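Local coordinates for activator of Hsp90 ATPase homologue 1/2-like C-terminal domain-containing protein (Mycobacterium smegmatis, PDB 3UID), which is probably a toxin, a structural homologue of a type II toxin involved in the hypoxic response, and belongs to the AHA1 family, at residues I17-A22 against T122-V127; R27-Y32 against Y113-H118. One frame throughout, in Å; residues are numbered along the deposited sequence.

Interaction 1: I17-A22 against T122-V127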
# COMPACT_ATOMS: atom_id res chain seq x y z
N ILE A 17 1.10 7.71 -5.92
CA ILE A 17 0.59 6.84 -6.96
C ILE A 17 -0.93 7.01 -7.01
O ILE A 17 -1.61 7.03 -5.98
CB ILE A 17 0.97 5.38 -6.68
CG1 ILE A 17 2.50 5.27 -6.66
CG2 ILE A 17 0.36 4.47 -7.73
CD1 ILE A 17 3.03 3.85 -6.71
N THR A 18 -1.45 7.20 -8.22
CA THR A 18 -2.88 7.36 -8.41
C THR A 18 -3.39 6.18 -9.23
O THR A 18 -2.72 5.72 -10.15
CB THR A 18 -3.18 8.68 -9.15
OG1 THR A 18 -2.58 9.78 -8.45
CG2 THR A 18 -4.69 8.92 -9.24
N ALA A 19 -4.55 5.67 -8.85
CA ALA A 19 -5.19 4.58 -9.57
C ALA A 19 -6.64 4.89 -9.78
O ALA A 19 -7.22 5.70 -9.06
CB ALA A 19 -5.08 3.29 -8.77
N GLU A 20 -7.22 4.26 -10.80
CA GLU A 20 -8.65 4.28 -11.00
C GLU A 20 -9.19 2.86 -10.98
O GLU A 20 -8.64 1.96 -11.62
CB GLU A 20 -9.01 5.01 -12.29
CG GLU A 20 -8.79 6.51 -12.17
CD GLU A 20 -8.97 7.24 -13.48
OE1 GLU A 20 -9.60 6.68 -14.41
OE2 GLU A 20 -8.48 8.39 -13.58
N PHE A 21 -10.26 2.65 -10.22
CA PHE A 21 -10.84 1.32 -10.07
C PHE A 21 -12.30 1.34 -10.49
O PHE A 21 -13.03 2.27 -10.16
CB PHE A 21 -10.78 0.88 -8.61
CG PHE A 21 -9.38 0.71 -8.07
CD1 PHE A 21 -8.49 -0.17 -8.66
CD2 PHE A 21 -8.97 1.42 -6.95
CE1 PHE A 21 -7.20 -0.33 -8.15
CE2 PHE A 21 -7.69 1.27 -6.43
CZ PHE A 21 -6.81 0.39 -7.03
N ALA A 22 -12.75 0.30 -11.19
CA ALA A 22 -14.14 0.24 -11.65
C ALA A 22 -15.02 -0.43 -10.60
O ALA A 22 -15.59 -1.49 -10.84
CB ALA A 22 -14.25 -0.45 -13.00
N THR A 122 -13.88 4.57 -8.47
CA THR A 122 -13.02 5.10 -7.42
C THR A 122 -11.70 5.60 -7.96
O THR A 122 -11.01 4.90 -8.71
CB THR A 122 -12.71 4.02 -6.37
OG1 THR A 122 -13.93 3.60 -5.75
CG2 THR A 122 -11.76 4.55 -5.29
N ARG A 123 -11.34 6.82 -7.58
CA ARG A 123 -9.97 7.25 -7.73
C ARG A 123 -9.28 7.06 -6.38
O ARG A 123 -9.78 7.55 -5.35
CB ARG A 123 -9.89 8.71 -8.15
CG ARG A 123 -8.47 9.26 -8.08
CD ARG A 123 -8.41 10.67 -8.60
NE ARG A 123 -8.73 10.73 -10.02
CZ ARG A 123 -8.79 11.85 -10.73
NH1 ARG A 123 -8.55 13.01 -10.15
NH2 ARG A 123 -9.10 11.80 -12.02
N ALA A 124 -8.16 6.35 -6.40
CA ALA A 124 -7.38 6.13 -5.19
C ALA A 124 -6.08 6.89 -5.30
O ALA A 124 -5.37 6.75 -6.30
CB ALA A 124 -7.09 4.66 -5.02
N THR A 125 -5.75 7.67 -4.27
CA THR A 125 -4.51 8.41 -4.24
C THR A 125 -3.71 7.95 -3.03
O THR A 125 -4.19 8.02 -1.90
CB THR A 125 -4.76 9.92 -4.16
OG1 THR A 125 -5.58 10.32 -5.27
CG2 THR A 125 -3.44 10.67 -4.22
N TYR A 126 -2.51 7.44 -3.29
CA TYR A 126 -1.64 6.93 -2.25
C TYR A 126 -0.42 7.84 -2.13
O TYR A 126 0.44 7.84 -3.02
CB TYR A 126 -1.17 5.52 -2.61
CG TYR A 126 -2.27 4.53 -2.98
CD1 TYR A 126 -2.81 3.67 -2.03
CD2 TYR A 126 -2.74 4.42 -4.29
CE1 TYR A 126 -3.79 2.73 -2.38
CE2 TYR A 126 -3.72 3.49 -4.65
CZ TYR A 126 -4.24 2.65 -3.68
OH TYR A 126 -5.21 1.73 -4.02
N VAL A 127 -0.36 8.61 -1.05
CA VAL A 127 0.69 9.61 -0.88
C VAL A 127 1.62 9.20 0.25
O VAL A 127 1.20 9.12 1.41
CB VAL A 127 0.14 11.01 -0.56
CG1 VAL A 127 1.28 12.03 -0.39
CG2 VAL A 127 -0.85 11.48 -1.63
O HOH W 1 -3.87 11.77 -7.57
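F21 and Y126 meet tip to tip on the inward face of two antiparallel strands: the phenol oxygen Y126 OH lies in the plane of the F21 ring, at its edge, 3.5 Å from F21 CE2. F21 CG lies beside its backbone N (chi1 -64°), on the side toward A19 from which Y126 reaches. The same atom, F21 CE2, lies 3.7 Å from A124 CB. At the other end of Y126 the ring edge faces a carbonyl, with Y126 CD2 3.3 Å from I17 O. Beneath these side chains the backbones are joined by three hydrogen-bonded pairs, I17 with Y126, A19 with A124 and F21 with T122. Each has two N-H...O bonds, the bond from F21 N to T122 O measuring 2.8 Å. On the other face, E20 and R123 lie side by side, but E20 OE2 to R123 NH2 is 3.8 Å, a long salt bridge that a second conformer of E20 makes doubtful. A water bridges T18 OG1 and T125 OG1 on that face. In the second shell Y126 OH is hydrogen-bonded to Y32 OH, T122 OG1 to A23 O, and helix 144-158 packs on I17 and F21. The mostly apolar face turned to the long C-terminal helix and the polar outer face are those of the curved antiparallel sheet of the SRPBCC, or Bet v 1-like, fold.

Interaction 2: R27-Y32 against Y113-H118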
# COMPACT_ATOMS: atom_id res chain seq x y z
N ARG A 27 -16.50 -0.47 -1.84
CA ARG A 27 -15.84 -1.73 -2.20
C ARG A 27 -14.31 -1.68 -2.03
O ARG A 27 -13.71 -2.60 -1.47
CB ARG A 27 -16.16 -2.13 -3.65
CG ARG A 27 -15.30 -3.33 -4.12
CD ARG A 27 -15.74 -4.57 -3.40
NE ARG A 27 -14.90 -5.75 -3.68
CZ ARG A 27 -13.90 -6.15 -2.90
NH1 ARG A 27 -13.59 -5.48 -1.80
NH2 ARG A 27 -13.21 -7.24 -3.21
N ILE A 28 -13.68 -0.62 -2.53
CA ILE A 28 -12.24 -0.47 -2.42
C ILE A 28 -11.81 -0.39 -0.95
O ILE A 28 -10.79 -0.94 -0.57
CB ILE A 28 -11.74 0.74 -3.23
CG1 ILE A 28 -12.20 0.63 -4.68
CG2 ILE A 28 -10.23 0.84 -3.16
CD1 ILE A 28 -11.65 -0.60 -5.42
N TRP A 29 -12.61 0.28 -0.13
CA TRP A 29 -12.29 0.37 1.29
C TRP A 29 -12.08 -1.03 1.89
O TRP A 29 -11.18 -1.24 2.69
CB TRP A 29 -13.40 1.10 2.05
CG TRP A 29 -13.10 1.20 3.52
CD1 TRP A 29 -13.54 0.36 4.51
CD2 TRP A 29 -12.26 2.16 4.15
NE1 TRP A 29 -13.05 0.76 5.72
CE2 TRP A 29 -12.25 1.86 5.53
CE3 TRP A 29 -11.52 3.25 3.69
CZ2 TRP A 29 -11.53 2.62 6.45
CZ3 TRP A 29 -10.80 3.99 4.61
CH2 TRP A 29 -10.81 3.68 5.96
N GLN A 30 -12.93 -1.97 1.49
CA GLN A 30 -12.89 -3.32 2.04
C GLN A 30 -11.65 -4.13 1.65
O GLN A 30 -11.30 -5.11 2.33
CB GLN A 30 -14.17 -4.09 1.69
CG GLN A 30 -15.41 -3.52 2.33
CD GLN A 30 -15.36 -3.52 3.86
OE1 GLN A 30 -14.72 -4.38 4.46
NE2 GLN A 30 -16.02 -2.56 4.47
N ILE A 31 -11.00 -3.73 0.56
CA ILE A 31 -9.70 -4.31 0.19
C ILE A 31 -8.70 -4.13 1.35
O ILE A 31 -7.92 -5.04 1.66
CB ILE A 31 -9.12 -3.66 -1.08
CG1 ILE A 31 -10.01 -3.92 -2.32
CG2 ILE A 31 -7.68 -4.12 -1.33
CD1 ILE A 31 -9.96 -5.33 -2.82
N TYR A 32 -8.73 -2.95 1.97
CA TYR A 32 -7.80 -2.61 3.05
C TYR A 32 -8.33 -2.99 4.43
O TYR A 32 -7.55 -3.27 5.33
CB TYR A 32 -7.44 -1.12 2.97
CG TYR A 32 -6.79 -0.83 1.65
CD1 TYR A 32 -5.44 -1.06 1.46
CD2 TYR A 32 -7.55 -0.41 0.56
CE1 TYR A 32 -4.84 -0.86 0.22
CE2 TYR A 32 -6.96 -0.19 -0.68
CZ TYR A 32 -5.61 -0.41 -0.84
OH TYR A 32 -5.02 -0.21 -2.06
N TYR A 113 -3.83 7.36 2.39
CA TYR A 113 -4.59 6.78 1.29
C TYR A 113 -5.96 7.42 1.23
O TYR A 113 -6.67 7.47 2.24
CB TYR A 113 -4.79 5.28 1.52
CG TYR A 113 -3.56 4.41 1.36
CD1 TYR A 113 -2.28 4.95 1.29
CD2 TYR A 113 -3.70 3.03 1.30
CE1 TYR A 113 -1.15 4.11 1.14
CE2 TYR A 113 -2.60 2.19 1.17
CZ TYR A 113 -1.34 2.74 1.09
OH TYR A 113 -0.26 1.91 0.95
N THR A 114 -6.33 7.91 0.05
CA THR A 114 -7.61 8.57 -0.11
C THR A 114 -8.39 7.96 -1.27
O THR A 114 -7.84 7.77 -2.36
CB THR A 114 -7.41 10.08 -0.30
OG1 THR A 114 -6.68 10.60 0.81
CG2 THR A 114 -8.74 10.80 -0.41
N PHE A 115 -9.66 7.64 -1.01
CA PHE A 115 -10.54 7.00 -1.99
C PHE A 115 -11.74 7.92 -2.24
O PHE A 115 -12.51 8.23 -1.33
CB PHE A 115 -11.02 5.64 -1.47
CG PHE A 115 -9.91 4.78 -0.96
CD1 PHE A 115 -8.96 4.28 -1.83
CD2 PHE A 115 -9.81 4.48 0.39
CE1 PHE A 115 -7.92 3.50 -1.36
CE2 PHE A 115 -8.76 3.70 0.86
CZ PHE A 115 -7.82 3.20 -0.02
N THR A 116 -11.88 8.38 -3.47
CA THR A 116 -12.99 9.28 -3.79
C THR A 116 -13.74 8.84 -5.02
O THR A 116 -13.21 8.16 -5.90
CB THR A 116 -12.51 10.73 -3.93
OG1 THR A 116 -11.44 10.80 -4.88
CG2 THR A 116 -12.02 11.24 -2.57
N GLU A 117 -15.01 9.23 -5.07
CA GLU A 117 -15.88 8.83 -6.15
C GLU A 117 -15.40 9.48 -7.44
O GLU A 117 -15.12 10.68 -7.48
CB GLU A 117 -17.33 9.22 -5.84
CG GLU A 117 -17.90 8.61 -4.55
CD GLU A 117 -17.38 9.26 -3.27
OE1 GLU A 117 -16.69 10.31 -3.35
OE2 GLU A 117 -17.65 8.72 -2.17
N HIS A 118 -15.28 8.68 -8.48
CA HIS A 118 -14.81 9.16 -9.76
C HIS A 118 -15.52 8.37 -10.85
O HIS A 118 -15.08 7.28 -11.22
CB HIS A 118 -13.29 8.99 -9.86
CG HIS A 118 -12.69 9.68 -11.04
ND1 HIS A 118 -12.61 9.10 -12.29
CD2 HIS A 118 -12.13 10.91 -11.16
CE1 HIS A 118 -12.03 9.94 -13.13
NE2 HIS A 118 -11.73 11.05 -12.47
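F115 packs its ring among I28, W29 and Y32, where helix 25-33 lies against the curved sheet of the Bet v 1-like fold. The segment axes run nearly antiparallel and approach to 9.6 Å, spacing that side chains alone bridge. Y32 and F115 have nearly parallel planes, 23° apart, yet with centroids separated by 5.4 Å the rings are slid past each other and barely overlap; the touching is done by F115 CZ, 3.6 Å from Y32 CE2. With Y113 the relation is different. Its edge is turned toward the face of Y32 in an offset edge-to-face pair, planes at 78°, and Y113 CE2 comes to 3.9 Å from Y32 CE1. Because I31 CG2 lies over the opposite face of Y32, that ring has a neighbour on each side. Y32, Y113 and F115 thus make an aromatic cluster, extended along the sheet by F89 and F91, which meet Y113. I28 adds an aliphatic contact: I28 CG2, anti to its backbone N, reaches F115 CD1. W29 meets the CD2 side of the F115 ring, I28 the CD1 side. The side chains of W29 and F115 cross at about a right angle, and with W29 CG anti to its backbone N (chi1 180°) the indole presents its benzo edge, W29 CE3 lying 3.9 Å from F115 CD2.

Overall arrangement
Both interactions use the same sheet, and their strands 121-129 and 109-118 are neighbours in it, paired by backbone bonds such as T125 with T114. Interaction 1 joins strand to strand: regular backbone hydrogen bonds carry it, and it has one largely buried face and one partly exposed polar face. Interaction 2 joins helix to strand and is mostly buried; apolar and aromatic side chains do the work, with less than half the buried surface (232 against 509 Å²). Strand 14-21 is followed by helix 25-33 after a short turn, so consecutive elements supply one side of each contact. The two meet where Y126 OH bonds Y32 OH at 2.8 Å and Y126 packs on Y113.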